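Long-range contacts in angiotensin-converting enzyme (Anopheles gambiae, PDB 6S1Y), which probably cleaves peptides as a zinc metalloprotease of the angiotensin-converting enzyme family, and is studied for insecticide design against mosquitoes: residues Q220-Y224 with W582-N587; S239-P243 with H593-S599. All coordinates share one frame; numbering follows the deposited sequence.

Interaction 1. Residues Q220-Y224 with W582-N587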
loop_
_atom_site.group_PDB
_atom_site.type_symbol
_atom_site.label_atom_id
_atom_site.label_comp_id
_atom_site.label_asym_id
_atom_site.label_seq_id
_atom_site.Cartn_x
_atom_site.Cartn_y
_atom_site.Cartn_z
ATOM N N GLN A 220 2.809 11.069 -20.451
ATOM C CA GLN A 220 1.718 11.138 -21.409
ATOM C C GLN A 220 0.361 11.091 -20.713
ATOM O O GLN A 220 -0.556 11.823 -21.086
ATOM C CB GLN A 220 1.845 10.005 -22.431
ATOM C CG GLN A 220 3.087 10.119 -23.324
ATOM C CD GLN A 220 3.065 11.370 -24.178
ATOM O OE1 GLN A 220 2.044 11.708 -24.772
ATOM N NE2 GLN A 220 4.198 12.067 -24.234
ATOM N N LEU A 221 0.204 10.249 -19.693
ATOM C CA LEU A 221 -1.098 10.120 -19.031
ATOM C C LEU A 221 -1.413 11.372 -18.236
ATOM O O LEU A 221 -2.517 11.921 -18.328
ATOM C CB LEU A 221 -1.096 8.909 -18.106
ATOM C CG LEU A 221 -2.416 8.618 -17.398
ATOM C CD1 LEU A 221 -3.554 8.386 -18.421
ATOM C CD2 LEU A 221 -2.278 7.385 -16.476
ATOM N N HIS A 222 -0.450 11.812 -17.408
ATOM C CA HIS A 222 -0.534 13.102 -16.741
ATOM C C HIS A 222 -0.960 14.204 -17.693
ATOM O O HIS A 222 -1.785 15.054 -17.343
ATOM C CB HIS A 222 0.832 13.429 -16.139
ATOM C CG HIS A 222 0.930 14.796 -15.552
ATOM N ND1 HIS A 222 0.983 15.930 -16.326
ATOM C CD2 HIS A 222 0.988 15.207 -14.265
ATOM C CE1 HIS A 222 1.046 16.986 -15.541
ATOM N NE2 HIS A 222 1.059 16.574 -14.286
ATOM N N ALA A 223 -0.407 14.218 -18.903
ATOM C CA ALA A 223 -0.724 15.300 -19.837
ATOM C C ALA A 223 -2.170 15.224 -20.310
ATOM O O ALA A 223 -2.827 16.249 -20.495
ATOM C CB ALA A 223 0.228 15.248 -21.023
ATOM N N TYR A 224 -2.687 14.017 -20.521
ATOM C CA TYR A 224 -4.081 13.887 -20.942
ATOM C C TYR A 224 -5.031 14.295 -19.823
ATOM O O TYR A 224 -5.970 15.063 -20.041
ATOM C CB TYR A 224 -4.358 12.459 -21.398
ATOM C CG TYR A 224 -5.736 12.304 -22.017
ATOM C CD1 TYR A 224 -5.945 12.632 -23.343
ATOM C CD2 TYR A 224 -6.827 11.892 -21.259
ATOM C CE1 TYR A 224 -7.194 12.534 -23.919
ATOM C CE2 TYR A 224 -8.100 11.762 -21.837
ATOM C CZ TYR A 224 -8.276 12.089 -23.163
ATOM O OH TYR A 224 -9.505 11.985 -23.744
ATOM N N TRP A 582 -1.834 4.996 -27.516
ATOM C CA TRP A 582 -2.985 5.842 -27.788
ATOM C C TRP A 582 -2.747 7.260 -27.287
ATOM O O TRP A 582 -3.040 8.226 -27.990
ATOM C CB TRP A 582 -4.240 5.245 -27.159
ATOM C CG TRP A 582 -5.464 5.970 -27.563
ATOM C CD1 TRP A 582 -6.197 5.782 -28.698
ATOM C CD2 TRP A 582 -6.099 7.031 -26.843
ATOM N NE1 TRP A 582 -7.267 6.640 -28.711
ATOM C CE2 TRP A 582 -7.217 7.428 -27.589
ATOM C CE3 TRP A 582 -5.838 7.664 -25.633
ATOM C CZ2 TRP A 582 -8.074 8.441 -27.166
ATOM C CZ3 TRP A 582 -6.693 8.655 -25.213
ATOM C CH2 TRP A 582 -7.799 9.031 -25.975
ATOM N N LEU A 583 -2.162 7.401 -26.098
ATOM C CA LEU A 583 -1.909 8.728 -25.545
ATOM C C LEU A 583 -0.910 9.508 -26.387
ATOM O O LEU A 583 -1.099 10.706 -26.622
ATOM C CB LEU A 583 -1.405 8.604 -24.114
ATOM C CG LEU A 583 -2.406 8.076 -23.070
ATOM C CD1 LEU A 583 -1.673 7.719 -21.776
ATOM C CD2 LEU A 583 -3.486 9.109 -22.815
ATOM N N LEU A 584 0.174 8.854 -26.834
ATOM C CA LEU A 584 1.174 9.534 -27.655
ATOM C C LEU A 584 0.520 10.238 -28.834
ATOM O O LEU A 584 0.829 11.395 -29.140
ATOM C CB LEU A 584 2.219 8.542 -28.187
ATOM C CG LEU A 584 3.324 8.144 -27.222
ATOM C CD1 LEU A 584 4.100 6.923 -27.744
ATOM C CD2 LEU A 584 4.260 9.319 -26.992
ATOM N N GLU A 585 -0.376 9.536 -29.523
ATOM C CA GLU A 585 -1.047 10.114 -30.681
ATOM C C GLU A 585 -2.108 11.129 -30.267
ATOM O O GLU A 585 -2.214 12.195 -30.882
ATOM C CB GLU A 585 -1.658 8.996 -31.532
ATOM C CG GLU A 585 -2.308 9.481 -32.832
ATOM C CD GLU A 585 -1.346 10.269 -33.734
ATOM O OE1 GLU A 585 -1.846 11.128 -34.497
ATOM O OE2 GLU A 585 -0.106 10.032 -33.680
ATOM N N GLU A 586 -2.887 10.834 -29.217
ATOM C CA GLU A 586 -4.004 11.712 -28.868
ATOM C C GLU A 586 -3.512 13.033 -28.277
ATOM O O GLU A 586 -4.069 14.090 -28.583
ATOM C CB GLU A 586 -4.958 10.998 -27.906
ATOM C CG GLU A 586 -6.215 11.782 -27.539
ATOM C CD GLU A 586 -7.270 11.838 -28.639
ATOM O OE1 GLU A 586 -8.323 12.462 -28.372
ATOM O OE2 GLU A 586 -7.088 11.252 -29.735
ATOM N N ASN A 587 -2.457 13.015 -27.448
ATOM C CA ASN A 587 -1.900 14.274 -26.956
ATOM C C ASN A 587 -1.371 15.137 -28.114
ATOM O O ASN A 587 -1.562 16.355 -28.123
ATOM C CB ASN A 587 -0.793 14.018 -25.923
ATOM C CG ASN A 587 -1.349 13.515 -24.566
ATOM O OD1 ASN A 587 -2.446 13.881 -24.170
ATOM N ND2 ASN A 587 -0.584 12.683 -23.873
HETATM O O HOH W 1 2.247 12.837 -27.294
HETATM O O HOH W 2 -9.714 12.713 -26.084
#
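The amide of Asn587 grips the helix of Gln220 with both of its N-H bonds. ND2 donates to the backbone Gln220 O at 2.9 Å and to the side-chain Gln220 OE1, also at 2.9 Å, the second bond almost straight at 173° although ND2 comes from above the OE1 carbonyl plane. Both acceptors lie in or near the Asn587 amide plane, which fixes its rotation. Gln220 O also takes its own helical bond from Tyr224 N, the two donors arriving from opposite faces of the carbonyl. Bent at chi2, the Gln220 side chain brings OE1 back to ND2, and water 1 joins OE1 to Leu584 O. The other end of the Asn587 amide is less well served: OD1 is buried against Tyr224 CA, 3.6 Å away, with no polar partner.

Helices 203-233 and 577-590 run roughly in the same direction here, their local axes 9.4 Å apart at 45°. Tyr224 is a knob in the hole formed by Trp582, Leu583, Glu586 and Asn587.

Apolar packing fills the rest. Leu583 spreads its two methyls along the other helix, CD1 against Leu221 CA and CD2 3.7 Å from Tyr224 CB, while Leu584 CD2 sits over a face of the Gln220 amide, 3.7 Å from Gln220 CD. In an offset edge-to-face pair, the Trp582 rim points at the Tyr224 face, with planes at 66°. Water 2 links Tyr224 OH to Glu586 OE1.

Interaction 2. Residues S239-P243 with H593-S599; sequences SPTGP and HVGWTDS
Two irregular loops meet here, the one leading from helix 203-233 into strand 244-245 and the other following helix 577-590, and an ST turn and ST motif shape the first. Ser239 OG accepts from the backbone N atoms of both Thr241 and Gly242, curling the chain so that the Thr241 carbonyl faces the other loop. There Thr597 N donates to Thr241 O at 3.3 Å, the one direct hydrogen bond between the segments. The same oxygen receives a CA-H...O contact from Trp596 CA at 3.2 Å, so two successive residues converge on a single carbonyl.

At one end, Thr241 CG2 sits over the centre of the His593 ring as a CH-pi contact, 4.0 Å from the centroid and only 10° off the normal. The methyl gets there because it lies anti to the Thr241 carbonyl carbon, leaving OG1 in the crowded position. Water 3 ties the backbones together beside this pair, donating to Pro240 O and accepting from His593 N, and it lies at the edge of the imidazole.

At the other end the Pro243 ring lies against Thr597 O, 3.6 Å from CD, and its CG meets Ser599 CB at 3.9 Å. Trp596 starts toward Gly242, with CB 3.9 Å from Gly242 C, but its indole then leads away to meet the His222 ring. At Gly595, positive phi (83°) with extended psi (-178°) would press any CB against Val594 O.

Arg226 of helix 203-233 clasps both loops, bonding Gly242 O through NH1 and the carbonyls of His593 and Gly595 through NH2. Ser599 OG bonds Lys601 N and Glu470 OE1, the latter on strand 469-470, parallel partner of strand 244-245 into which Pro243 leads.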
loop_
_atom_site.group_PDB
_atom_site.type_symbol
_atom_site.label_atom_id
_atom_site.label_comp_id
_atom_site.label_asym_id
_atom_site.label_seq_id
_atom_site.Cartn_x
_atom_site.Cartn_y
_atom_site.Cartn_z
ATOM N N SER A 239 -3.720 25.200 -14.935
ATOM C CA SER A 239 -2.745 25.679 -15.892
ATOM C C SER A 239 -2.488 24.619 -16.963
ATOM O O SER A 239 -2.397 23.430 -16.662
ATOM C CB SER A 239 -1.438 26.013 -15.186
ATOM O OG SER A 239 -0.426 26.069 -16.157
ATOM N N PRO A 240 -2.342 25.013 -18.226
ATOM C CA PRO A 240 -1.972 24.019 -19.241
ATOM C C PRO A 240 -0.534 23.547 -19.142
ATOM O O PRO A 240 -0.202 22.546 -19.796
ATOM C CB PRO A 240 -2.216 24.752 -20.561
ATOM C CG PRO A 240 -1.990 26.195 -20.227
ATOM C CD PRO A 240 -2.438 26.377 -18.790
ATOM N N THR A 241 0.331 24.212 -18.368
ATOM C CA THR A 241 1.750 23.884 -18.373
ATOM C C THR A 241 2.322 23.588 -17.010
ATOM O O THR A 241 3.438 23.051 -16.936
ATOM C CB THR A 241 2.574 25.047 -18.952
ATOM O OG1 THR A 241 2.301 26.214 -18.173
ATOM C CG2 THR A 241 2.250 25.293 -20.419
ATOM N N GLY A 242 1.642 23.968 -15.935
ATOM C CA GLY A 242 2.141 23.729 -14.606
ATOM C C GLY A 242 1.644 22.415 -14.042
ATOM O O GLY A 242 0.890 21.679 -14.672
ATOM N N PRO A 243 2.061 22.108 -12.823
ATOM C CA PRO A 243 1.580 20.888 -12.165
ATOM C C PRO A 243 0.077 20.948 -11.940
ATOM O O PRO A 243 -0.516 22.029 -11.867
ATOM C CB PRO A 243 2.344 20.867 -10.832
ATOM C CG PRO A 243 3.489 21.814 -11.007
ATOM C CD PRO A 243 2.998 22.874 -11.982
ATOM N N HIS A 593 0.090 20.041 -23.824
ATOM C CA HIS A 593 1.481 20.079 -23.406
ATOM C C HIS A 593 1.798 18.849 -22.566
ATOM O O HIS A 593 0.991 18.416 -21.733
ATOM C CB HIS A 593 1.796 21.333 -22.587
ATOM C CG HIS A 593 1.818 22.603 -23.386
ATOM N ND1 HIS A 593 0.706 23.405 -23.533
ATOM C CD2 HIS A 593 2.819 23.210 -24.070
ATOM C CE1 HIS A 593 1.015 24.446 -24.284
ATOM N NE2 HIS A 593 2.293 24.351 -24.624
ATOM N N VAL A 594 2.992 18.308 -22.764
ATOM C CA VAL A 594 3.542 17.239 -21.940
ATOM C C VAL A 594 4.635 17.807 -21.038
ATOM O O VAL A 594 5.435 18.646 -21.471
ATOM C CB VAL A 594 4.077 16.109 -22.840
ATOM C CG1 VAL A 594 4.549 14.940 -22.012
ATOM C CG2 VAL A 594 2.990 15.684 -23.836
ATOM N N GLY A 595 4.693 17.313 -19.791
ATOM C CA GLY A 595 5.620 17.811 -18.807
ATOM C C GLY A 595 5.109 19.064 -18.108
ATOM O O GLY A 595 4.020 19.560 -18.371
ATOM N N TRP A 596 5.943 19.595 -17.211
ATOM C CA TRP A 596 5.504 20.704 -16.383
ATOM C C TRP A 596 6.679 21.497 -15.808
ATOM O O TRP A 596 7.707 20.947 -15.416
ATOM C CB TRP A 596 4.633 20.186 -15.222
ATOM C CG TRP A 596 5.328 19.102 -14.425
ATOM C CD1 TRP A 596 6.164 19.275 -13.359
ATOM C CD2 TRP A 596 5.238 17.698 -14.632
ATOM N NE1 TRP A 596 6.596 18.052 -12.881
ATOM C CE2 TRP A 596 6.047 17.075 -13.662
ATOM C CE3 TRP A 596 4.532 16.899 -15.532
ATOM C CZ2 TRP A 596 6.189 15.707 -13.586
ATOM C CZ3 TRP A 596 4.682 15.537 -15.454
ATOM C CH2 TRP A 596 5.507 14.956 -14.485
ATOM N N THR A 597 6.469 22.794 -15.675
ATOM C CA THR A 597 7.361 23.601 -14.864
ATOM C C THR A 597 7.303 23.149 -13.406
ATOM O O THR A 597 6.397 22.444 -12.987
ATOM C CB THR A 597 6.966 25.066 -15.031
ATOM O OG1 THR A 597 5.584 25.238 -14.714
ATOM C CG2 THR A 597 7.147 25.465 -16.479
ATOM N N ASP A 598 8.325 23.549 -12.634
ATOM C CA ASP A 598 8.353 23.255 -11.205
ATOM C C ASP A 598 7.249 23.999 -10.476
ATOM O O ASP A 598 6.953 25.154 -10.793
ATOM C CB ASP A 598 9.680 23.684 -10.558
ATOM C CG ASP A 598 10.902 22.961 -11.118
ATOM O OD1 ASP A 598 10.773 22.105 -12.030
ATOM O OD2 ASP A 598 12.014 23.279 -10.623
ATOM N N SER A 599 6.676 23.368 -9.457
ATOM C CA SER A 599 5.656 24.027 -8.652
ATOM C C SER A 599 6.225 25.229 -7.903
ATOM O O SER A 599 7.349 25.200 -7.411
ATOM C CB SER A 599 5.054 23.051 -7.649
ATOM O OG SER A 599 4.067 23.712 -6.876
HETATM O O HOH W 3 -1.846 21.078 -21.689
#

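Interaction 1 is the more buried, a helix-helix contact of interlocking side chains; interaction 2 lies at the surface and depends largely on loop backbone. Both join the same two parts of the chain, since each loop of 239-243 and 593-599 follows one of the helices that pack in interaction 1. A side-chain amide supplies the direct hydrogen bonds between helices, whereas a main-chain N-H supplies the one between loops; a Tyr224 face receives a tryptophan edge in interaction 1, a His593 face a threonine methyl in interaction 2. The contacts, with centres about 14 Å apart, touch: His222 CE1 lies 3.5 Å from Trp596 CE3, and Ala223 CB packs on His593 O.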